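Local coordinates for protein aldehyde dehydrogenase (Anabaena variabilis, PDB 4H7N) that probably oxidises aldehydes to carboxylic acids with NAD+ as the electron acceptor, as other members of the aldehyde dehydrogenase family do, at residues V125-N137 and G196-T209. Numbering follows the deposited sequence.
Sequences VPYPLVGVISPWN and GANLINYVDFVCFT
Gly131 and Cys207 lie at the middle of two neighbouring parallel strands, 129-134 and 205-209, in the Rossmann-like sheet that binds NAD in aldehyde dehydrogenases; helix 193-200 packs against one face. Gly131 N donates to Phe205 O and Cys207 N to Gly131 O, both at 2.7 Å, and Ile133 continues the ladder. Gly131 suits the helix-covered face because a side chain there would press on Val203 CG1 and Leu199 CD2. Two residues on, Ile133 uses both branches. CG2, anti to the backbone N, meets the edge of the Phe208 ring at CD1 (3.6 Å), while CG1 carries the Ile133 CD1 methyl to Gly196 O, where a helix glycine admits the methyl. On the opposite face Val130 CG2 lies alongside Phe205 CB. Before the strand, Tyr127 and Phe205 form a T-shaped pair, planes at 71°: Phe205 CD2 stands 3.8 Å above the centre of the Tyr127 ring. Replacing Tyr127 with an alanine would probably open a gap beside the Phe205 edge and let that ring shift. Asp204 ties down the beginning of strand 129-134, its backbone N donating to Leu129 O. With CG anti to its carbonyl carbon, the carboxylate of Asp204 turns back to Leu129 N, and the same OD2 also forms a salt bridge with Arg38. Leu129 N reaches OD2 of Asp204 on the anti side at 3.0 Å, a bent bond 26° out of the carboxylate plane.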
ATOM      1  N   VAL A 125     -14.490   5.517   1.101  1.00 31.01           N
ATOM      2  CA  VAL A 125     -15.334   4.336   1.239  1.00 31.79           C
ATOM      3  C   VAL A 125     -14.514   3.252   1.978  1.00 29.58           C
ATOM      4  O   VAL A 125     -13.495   2.777   1.449  1.00 30.17           O
ATOM      5  CB  VAL A 125     -15.714   3.799  -0.162  1.00 32.65           C
ATOM      6  CG1 VAL A 125     -16.683   2.643  -0.073  1.00 37.04           C
ATOM      7  CG2 VAL A 125     -16.347   4.912  -0.982  1.00 37.27           C
ATOM      8  N   PRO A 126     -14.947   2.848   3.182  1.00 28.85           N
ATOM      9  CA  PRO A 126     -14.143   1.835   3.894  1.00 25.98           C
ATOM     10  C   PRO A 126     -14.101   0.479   3.205  1.00 24.63           C
ATOM     11  O   PRO A 126     -15.064   0.078   2.589  1.00 26.01           O
ATOM     12  CB  PRO A 126     -14.862   1.697   5.232  1.00 28.91           C
ATOM     13  CG  PRO A 126     -16.281   2.151   4.996  1.00 29.42           C
ATOM     14  CD  PRO A 126     -16.195   3.175   3.890  1.00 29.48           C
ATOM     15  N   TYR A 127     -13.011  -0.270   3.382  1.00 25.16           N
ATOM     16  CA  TYR A 127     -13.019  -1.705   3.071  1.00 24.23           C
ATOM     17  C   TYR A 127     -14.087  -2.330   3.966  1.00 24.36           C
ATOM     18  O   TYR A 127     -14.072  -2.085   5.167  1.00 26.65           O
ATOM     19  CB  TYR A 127     -11.678  -2.319   3.361  1.00 24.46           C
ATOM     20  CG  TYR A 127     -10.606  -1.895   2.385  1.00 25.92           C
ATOM     21  CD1 TYR A 127      -9.886  -0.748   2.588  1.00 27.23           C
ATOM     22  CD2 TYR A 127     -10.330  -2.631   1.245  1.00 29.02           C
ATOM     23  CE1 TYR A 127      -8.907  -0.325   1.676  1.00 27.96           C
ATOM     24  CE2 TYR A 127      -9.358  -2.219   0.319  1.00 30.00           C
ATOM     25  CZ  TYR A 127      -8.665  -1.067   0.555  1.00 28.44           C
ATOM     26  OH  TYR A 127      -7.728  -0.651  -0.309  1.00 32.62           O
ATOM     27  N   PRO A 128     -14.984  -3.152   3.419  1.00 24.27           N
ATOM     28  CA  PRO A 128     -16.049  -3.634   4.329  1.00 24.95           C
ATOM     29  C   PRO A 128     -15.565  -4.540   5.482  1.00 25.63           C
ATOM     30  O   PRO A 128     -16.097  -4.436   6.594  1.00 26.56           O
ATOM     31  CB  PRO A 128     -16.971  -4.392   3.401  1.00 26.13           C
ATOM     32  CG  PRO A 128     -16.802  -3.705   2.067  1.00 26.12           C
ATOM     33  CD  PRO A 128     -15.334  -3.373   2.003  1.00 24.66           C
ATOM     34  N   LEU A 129     -14.616  -5.408   5.215  1.00 22.98           N
ATOM     35  CA  LEU A 129     -14.143  -6.383   6.213  1.00 23.99           C
ATOM     36  C   LEU A 129     -12.622  -6.509   6.282  1.00 23.91           C
ATOM     37  O   LEU A 129     -11.943  -6.862   5.303  1.00 23.41           O
ATOM     38  CB  LEU A 129     -14.762  -7.735   5.954  1.00 25.17           C
ATOM     39  CG  LEU A 129     -14.491  -8.786   7.053  1.00 25.71           C
ATOM     40  CD1 LEU A 129     -15.088  -8.337   8.397  1.00 26.78           C
ATOM     41  CD2 LEU A 129     -15.042 -10.137   6.682  1.00 27.15           C
ATOM     42  N   VAL A 130     -12.084  -6.155   7.448  1.00 22.03           N
ATOM     43  CA  VAL A 130     -10.642  -6.132   7.707  1.00 20.82           C
ATOM     44  C   VAL A 130     -10.343  -7.303   8.638  1.00 22.69           C
ATOM     45  O   VAL A 130     -11.096  -7.533   9.642  1.00 23.13           O
ATOM     46  CB  VAL A 130     -10.226  -4.791   8.356  1.00 20.52           C
ATOM     47  CG1 VAL A 130      -8.783  -4.830   8.797  1.00 21.08           C
ATOM     48  CG2 VAL A 130     -10.430  -3.665   7.366  1.00 22.61           C
ATOM     49  N   GLY A 131      -9.345  -8.090   8.280  1.00 21.37           N
ATOM     50  CA  GLY A 131      -8.797  -9.118   9.200  1.00 22.81           C
ATOM     51  C   GLY A 131      -7.530  -8.672   9.945  1.00 21.29           C
ATOM     52  O   GLY A 131      -6.570  -8.128   9.358  1.00 21.79           O
ATOM     53  N   VAL A 132      -7.531  -8.865  11.254  1.00 21.46           N
ATOM     54  CA  VAL A 132      -6.369  -8.581  12.070  1.00 21.20           C
ATOM     55  C   VAL A 132      -5.845  -9.834  12.732  1.00 22.14           C
ATOM     56  O   VAL A 132      -6.575 -10.540  13.435  1.00 21.91           O
ATOM     57  CB  VAL A 132      -6.735  -7.566  13.166  1.00 22.46           C
ATOM     58  CG1 VAL A 132      -5.578  -7.399  14.141  1.00 24.59           C
ATOM     59  CG2 VAL A 132      -7.078  -6.226  12.529  1.00 22.00           C
ATOM     60  N   ILE A 133      -4.562 -10.105  12.535  1.00 22.45           N
ATOM     61  CA  ILE A 133      -3.877 -11.250  13.171  1.00 22.80           C
ATOM     62  C   ILE A 133      -2.792 -10.661  14.010  1.00 22.36           C
ATOM     63  O   ILE A 133      -1.878  -9.998  13.460  1.00 20.97           O
ATOM     64  CB  ILE A 133      -3.279 -12.188  12.106  1.00 22.56           C
ATOM     65  CG1 ILE A 133      -4.419 -12.718  11.230  1.00 23.70           C
ATOM     66  CG2 ILE A 133      -2.499 -13.331  12.793  1.00 25.39           C
ATOM     67  CD1 ILE A 133      -3.976 -13.466   9.981  1.00 24.76           C
ATOM     68  N   SER A 134      -2.890 -10.849  15.332  1.00 22.89           N
ATOM     69  CA  SER A 134      -2.050 -10.118  16.274  1.00 23.00           C
ATOM     70  C   SER A 134      -1.245 -11.096  17.183  1.00 24.83           C
ATOM     71  O   SER A 134      -1.665 -12.204  17.427  1.00 24.88           O
ATOM     72  CB  SER A 134      -2.911  -9.167  17.108  1.00 25.12           C
ATOM     73  OG  SER A 134      -3.944  -9.868  17.837  1.00 23.62           O
ATOM     74  N   PRO A 135      -0.087 -10.660  17.683  1.00 25.47           N
ATOM     75  CA  PRO A 135       0.858 -11.524  18.389  1.00 26.13           C
ATOM     76  C   PRO A 135       0.617 -11.554  19.876  1.00 25.22           C
ATOM     77  O   PRO A 135      -0.210 -10.804  20.404  1.00 25.17           O
ATOM     78  CB  PRO A 135       2.209 -10.889  18.078  1.00 27.39           C
ATOM     79  CG  PRO A 135       1.898  -9.413  17.999  1.00 27.60           C
ATOM     80  CD  PRO A 135       0.470  -9.305  17.492  1.00 28.35           C
ATOM     81  N   TRP A 136       1.349 -12.448  20.544  1.00 26.40           N
ATOM     82  CA  TRP A 136       1.154 -12.725  21.974  1.00 25.07           C
ATOM     83  C   TRP A 136       1.905 -11.794  22.944  1.00 25.08           C
ATOM     84  O   TRP A 136       1.652 -11.858  24.141  1.00 24.13           O
ATOM     85  CB  TRP A 136       1.532 -14.187  22.283  1.00 25.13           C
ATOM     86  CG  TRP A 136       2.826 -14.610  21.727  1.00 24.32           C
ATOM     87  CD1 TRP A 136       3.037 -15.311  20.587  1.00 25.26           C
ATOM     88  CD2 TRP A 136       4.111 -14.325  22.275  1.00 24.75           C
ATOM     89  NE1 TRP A 136       4.371 -15.485  20.391  1.00 26.00           N
ATOM     90  CE2 TRP A 136       5.057 -14.875  21.415  1.00 25.35           C
ATOM     91  CE3 TRP A 136       4.551 -13.642  23.422  1.00 25.34           C
ATOM     92  CZ2 TRP A 136       6.428 -14.796  21.659  1.00 26.23           C
ATOM     93  CZ3 TRP A 136       5.921 -13.563  23.665  1.00 25.62           C
ATOM     94  CH2 TRP A 136       6.844 -14.146  22.794  1.00 26.53           C
ATOM     95  N   ASN A 137       2.814 -10.935  22.475  1.00 23.42           N
ATOM     96  CA  ASN A 137       3.703 -10.208  23.386  1.00 24.20           C
ATOM     97  C   ASN A 137       3.130  -8.948  24.082  1.00 25.20           C
ATOM     98  O   ASN A 137       3.432  -8.686  25.267  1.00 25.68           O
ATOM     99  CB  ASN A 137       5.021  -9.911  22.728  1.00 24.26           C
ATOM    100  CG  ASN A 137       4.854  -9.015  21.537  1.00 26.54           C
ATOM    101  OD1 ASN A 137       4.120  -9.345  20.610  1.00 27.98           O
ATOM    102  ND2 ASN A 137       5.474  -7.867  21.573  1.00 28.56           N
ATOM    103  N   GLY A 196      -5.728 -18.233  11.236  1.00 29.34           N
ATOM    104  CA  GLY A 196      -5.257 -16.998  10.605  1.00 29.23           C
ATOM    105  C   GLY A 196      -5.182 -17.112   9.093  1.00 30.66           C
ATOM    106  O   GLY A 196      -5.662 -16.227   8.335  1.00 27.57           O
ATOM    107  N   ALA A 197      -4.572 -18.191   8.628  1.00 28.96           N
ATOM    108  CA  ALA A 197      -4.535 -18.456   7.204  1.00 31.73           C
ATOM    109  C   ALA A 197      -5.925 -18.522   6.608  1.00 32.91           C
ATOM    110  O   ALA A 197      -6.171 -17.921   5.544  1.00 33.82           O
ATOM    111  CB  ALA A 197      -3.752 -19.753   6.904  1.00 33.46           C
ATOM    112  N   ASN A 198      -6.842 -19.243   7.263  1.00 32.32           N
ATOM    113  CA  ASN A 198      -8.227 -19.302   6.781  1.00 34.18           C
ATOM    114  C   ASN A 198      -8.928 -17.927   6.659  1.00 33.96           C
ATOM    115  O   ASN A 198      -9.588 -17.639   5.676  1.00 32.83           O
ATOM    116  CB  ASN A 198      -9.089 -20.229   7.635  1.00 38.86           C
ATOM    117  CG  ASN A 198      -8.731 -21.697   7.448  1.00 44.88           C
ATOM    118  OD1 ASN A 198      -8.168 -22.091   6.419  1.00 52.70           O
ATOM    119  ND2 ASN A 198      -9.036 -22.516   8.458  1.00 45.45           N
ATOM    120  N   LEU A 199      -8.763 -17.084   7.676  1.00 29.68           N
ATOM    121  CA  LEU A 199      -9.339 -15.751   7.683  1.00 27.82           C
ATOM    122  C   LEU A 199      -8.939 -14.915   6.528  1.00 26.03           C
ATOM    123  O   LEU A 199      -9.746 -14.138   6.045  1.00 25.96           O
ATOM    124  CB  LEU A 199      -8.916 -15.037   8.981  1.00 28.68           C
ATOM    125  CG  LEU A 199      -9.483 -13.661   9.249  1.00 28.94           C
ATOM    126  CD1 LEU A 199     -10.999 -13.785   9.357  1.00 29.83           C
ATOM    127  CD2 LEU A 199      -8.847 -13.149  10.534  1.00 28.73           C
ATOM    128  N   ILE A 200      -7.692 -15.033   6.082  1.00 25.63           N
ATOM    129  CA  ILE A 200      -7.236 -14.250   4.932  1.00 27.64           C
ATOM    130  C   ILE A 200      -8.079 -14.534   3.687  1.00 28.60           C
ATOM    131  O   ILE A 200      -8.271 -13.623   2.825  1.00 29.72           O
ATOM    132  CB  ILE A 200      -5.738 -14.501   4.668  1.00 30.17           C
ATOM    133  CG1 ILE A 200      -4.907 -13.966   5.834  1.00 30.92           C
ATOM    134  CG2 ILE A 200      -5.299 -13.909   3.348  1.00 31.76           C
ATOM    135  CD1 ILE A 200      -3.473 -14.471   5.851  1.00 33.01           C
ATOM    136  N   ASN A 201      -8.607 -15.752   3.570  1.00 29.93           N
ATOM    137  CA  ASN A 201      -9.548 -16.038   2.478  1.00 32.68           C
ATOM    138  C   ASN A 201     -10.871 -15.319   2.491  1.00 31.57           C
ATOM    139  O   ASN A 201     -11.506 -15.328   1.463  1.00 29.80           O
ATOM    140  CB  ASN A 201      -9.820 -17.497   2.290  1.00 35.96           C
ATOM    141  CG  ASN A 201      -8.570 -18.263   1.986  1.00 40.21           C
ATOM    142  OD1 ASN A 201      -7.667 -17.769   1.320  1.00 45.22           O
ATOM    143  ND2 ASN A 201      -8.467 -19.440   2.570  1.00 43.63           N
ATOM    144  N   TYR A 202     -11.266 -14.680   3.595  1.00 28.90           N
ATOM    145  CA  TYR A 202     -12.617 -14.117   3.717  1.00 29.47           C
ATOM    146  C   TYR A 202     -12.712 -12.577   3.805  1.00 27.82           C
ATOM    147  O   TYR A 202     -13.814 -12.022   3.707  1.00 26.86           O
ATOM    148  CB  TYR A 202     -13.339 -14.728   4.930  1.00 31.47           C
ATOM    149  CG  TYR A 202     -13.350 -16.236   4.865  1.00 36.23           C
ATOM    150  CD1 TYR A 202     -13.928 -16.908   3.773  1.00 41.66           C
ATOM    151  CD2 TYR A 202     -12.702 -16.992   5.817  1.00 37.93           C
ATOM    152  CE1 TYR A 202     -13.881 -18.304   3.673  1.00 43.31           C
ATOM    153  CE2 TYR A 202     -12.660 -18.384   5.744  1.00 41.86           C
ATOM    154  CZ  TYR A 202     -13.236 -19.036   4.667  1.00 45.31           C
ATOM    155  OH  TYR A 202     -13.184 -20.416   4.608  1.00 44.90           O
ATOM    156  N   VAL A 203     -11.579 -11.912   3.984  1.00 24.92           N
ATOM    157  CA  VAL A 203     -11.543 -10.491   4.261  1.00 23.92           C
ATOM    158  C   VAL A 203     -11.118  -9.693   3.025  1.00 24.63           C
ATOM    159  O   VAL A 203     -10.690 -10.265   2.018  1.00 23.88           O
ATOM    160  CB  VAL A 203     -10.652 -10.203   5.470  1.00 22.87           C
ATOM    161  CG1 VAL A 203     -11.180 -10.958   6.716  1.00 24.33           C
ATOM    162  CG2 VAL A 203      -9.210 -10.535   5.257  1.00 22.86           C
ATOM    163  N   ASP A 204     -11.253  -8.383   3.123  1.00 23.88           N
ATOM    164  CA  ASP A 204     -10.927  -7.443   2.048  1.00 25.06           C
ATOM    165  C   ASP A 204      -9.567  -6.790   2.244  1.00 23.87           C
ATOM    166  O   ASP A 204      -9.060  -6.102   1.362  1.00 24.61           O
ATOM    167  CB  ASP A 204     -11.988  -6.345   2.011  1.00 23.98           C
ATOM    168  CG  ASP A 204     -13.392  -6.897   1.764  1.00 26.13           C
ATOM    169  OD1 ASP A 204     -13.546  -7.844   0.989  1.00 24.86           O
ATOM    170  OD2 ASP A 204     -14.362  -6.464   2.434  1.00 25.96           O
ATOM    171  N   PHE A 205      -8.975  -7.002   3.410  1.00 22.18           N
ATOM    172  CA  PHE A 205      -7.786  -6.289   3.871  1.00 21.57           C
ATOM    173  C   PHE A 205      -7.247  -7.129   5.070  1.00 22.21           C
ATOM    174  O   PHE A 205      -8.019  -7.497   5.977  1.00 23.75           O
ATOM    175  CB  PHE A 205      -8.161  -4.861   4.314  1.00 23.19           C
ATOM    176  CG  PHE A 205      -6.976  -3.939   4.563  1.00 23.36           C
ATOM    177  CD1 PHE A 205      -6.070  -4.183   5.584  1.00 23.28           C
ATOM    178  CD2 PHE A 205      -6.808  -2.806   3.805  1.00 26.89           C
ATOM    179  CE1 PHE A 205      -4.985  -3.364   5.781  1.00 23.90           C
ATOM    180  CE2 PHE A 205      -5.734  -1.940   4.012  1.00 26.24           C
ATOM    181  CZ  PHE A 205      -4.805  -2.250   4.993  1.00 26.90           C
ATOM    182  N   VAL A 206      -5.956  -7.380   5.118  1.00 20.17           N
ATOM    183  CA  VAL A 206      -5.333  -8.094   6.248  1.00 20.56           C
ATOM    184  C   VAL A 206      -4.208  -7.313   6.877  1.00 21.45           C
ATOM    185  O   VAL A 206      -3.271  -6.845   6.184  1.00 21.54           O
ATOM    186  CB  VAL A 206      -4.852  -9.520   5.888  1.00 21.92           C
ATOM    187  CG1 VAL A 206      -3.749  -9.527   4.834  1.00 23.41           C
ATOM    188  CG2 VAL A 206      -4.364 -10.242   7.159  1.00 22.39           C
ATOM    189  N   CYS A 207      -4.284  -7.157   8.201  1.00 20.56           N
ATOM    190  CA  CYS A 207      -3.186  -6.648   9.044  1.00 21.61           C
ATOM    191  C   CYS A 207      -2.534  -7.790   9.840  1.00 24.31           C
ATOM    192  O   CYS A 207      -3.228  -8.545  10.570  1.00 26.73           O
ATOM    193  CB  CYS A 207      -3.728  -5.656  10.058  1.00 21.48           C
ATOM    194  SG  CYS A 207      -4.471  -4.238   9.283  1.00 26.23           S
ATOM    195  N   PHE A 208      -1.224  -7.949   9.704  1.00 23.88           N
ATOM    196  CA  PHE A 208      -0.494  -9.009  10.394  1.00 25.11           C
ATOM    197  C   PHE A 208       0.766  -8.443  11.021  1.00 28.19           C
ATOM    198  O   PHE A 208       1.580  -7.710  10.363  1.00 25.95           O
ATOM    199  CB  PHE A 208      -0.116 -10.143   9.443  1.00 26.45           C
ATOM    200  CG  PHE A 208       0.785 -11.160  10.055  1.00 25.66           C
ATOM    201  CD1 PHE A 208       0.260 -12.214  10.776  1.00 26.80           C
ATOM    202  CD2 PHE A 208       2.179 -11.047   9.945  1.00 26.64           C
ATOM    203  CE1 PHE A 208       1.090 -13.172  11.349  1.00 25.45           C
ATOM    204  CE2 PHE A 208       3.013 -11.968  10.548  1.00 27.11           C
ATOM    205  CZ  PHE A 208       2.464 -13.036  11.244  1.00 26.80           C
ATOM    206  N   THR A 209       0.938  -8.797  12.292  1.00 26.17           N
ATOM    207  CA  THR A 209       2.118  -8.508  13.056  1.00 26.97           C
ATOM    208  C   THR A 209       2.647  -9.812  13.607  1.00 28.29           C
ATOM    209  O   THR A 209       1.871 -10.596  14.179  1.00 26.83           O
ATOM    210  CB  THR A 209       1.755  -7.582  14.225  1.00 29.34           C
ATOM    211  OG1 THR A 209       1.196  -6.377  13.723  1.00 33.08           O
ATOM    212  CG2 THR A 209       3.004  -7.214  15.036  1.00 32.67           C
TER
HETATM  213  O   HOH W   1      -1.747  -6.975  12.953  1.00 37.64           O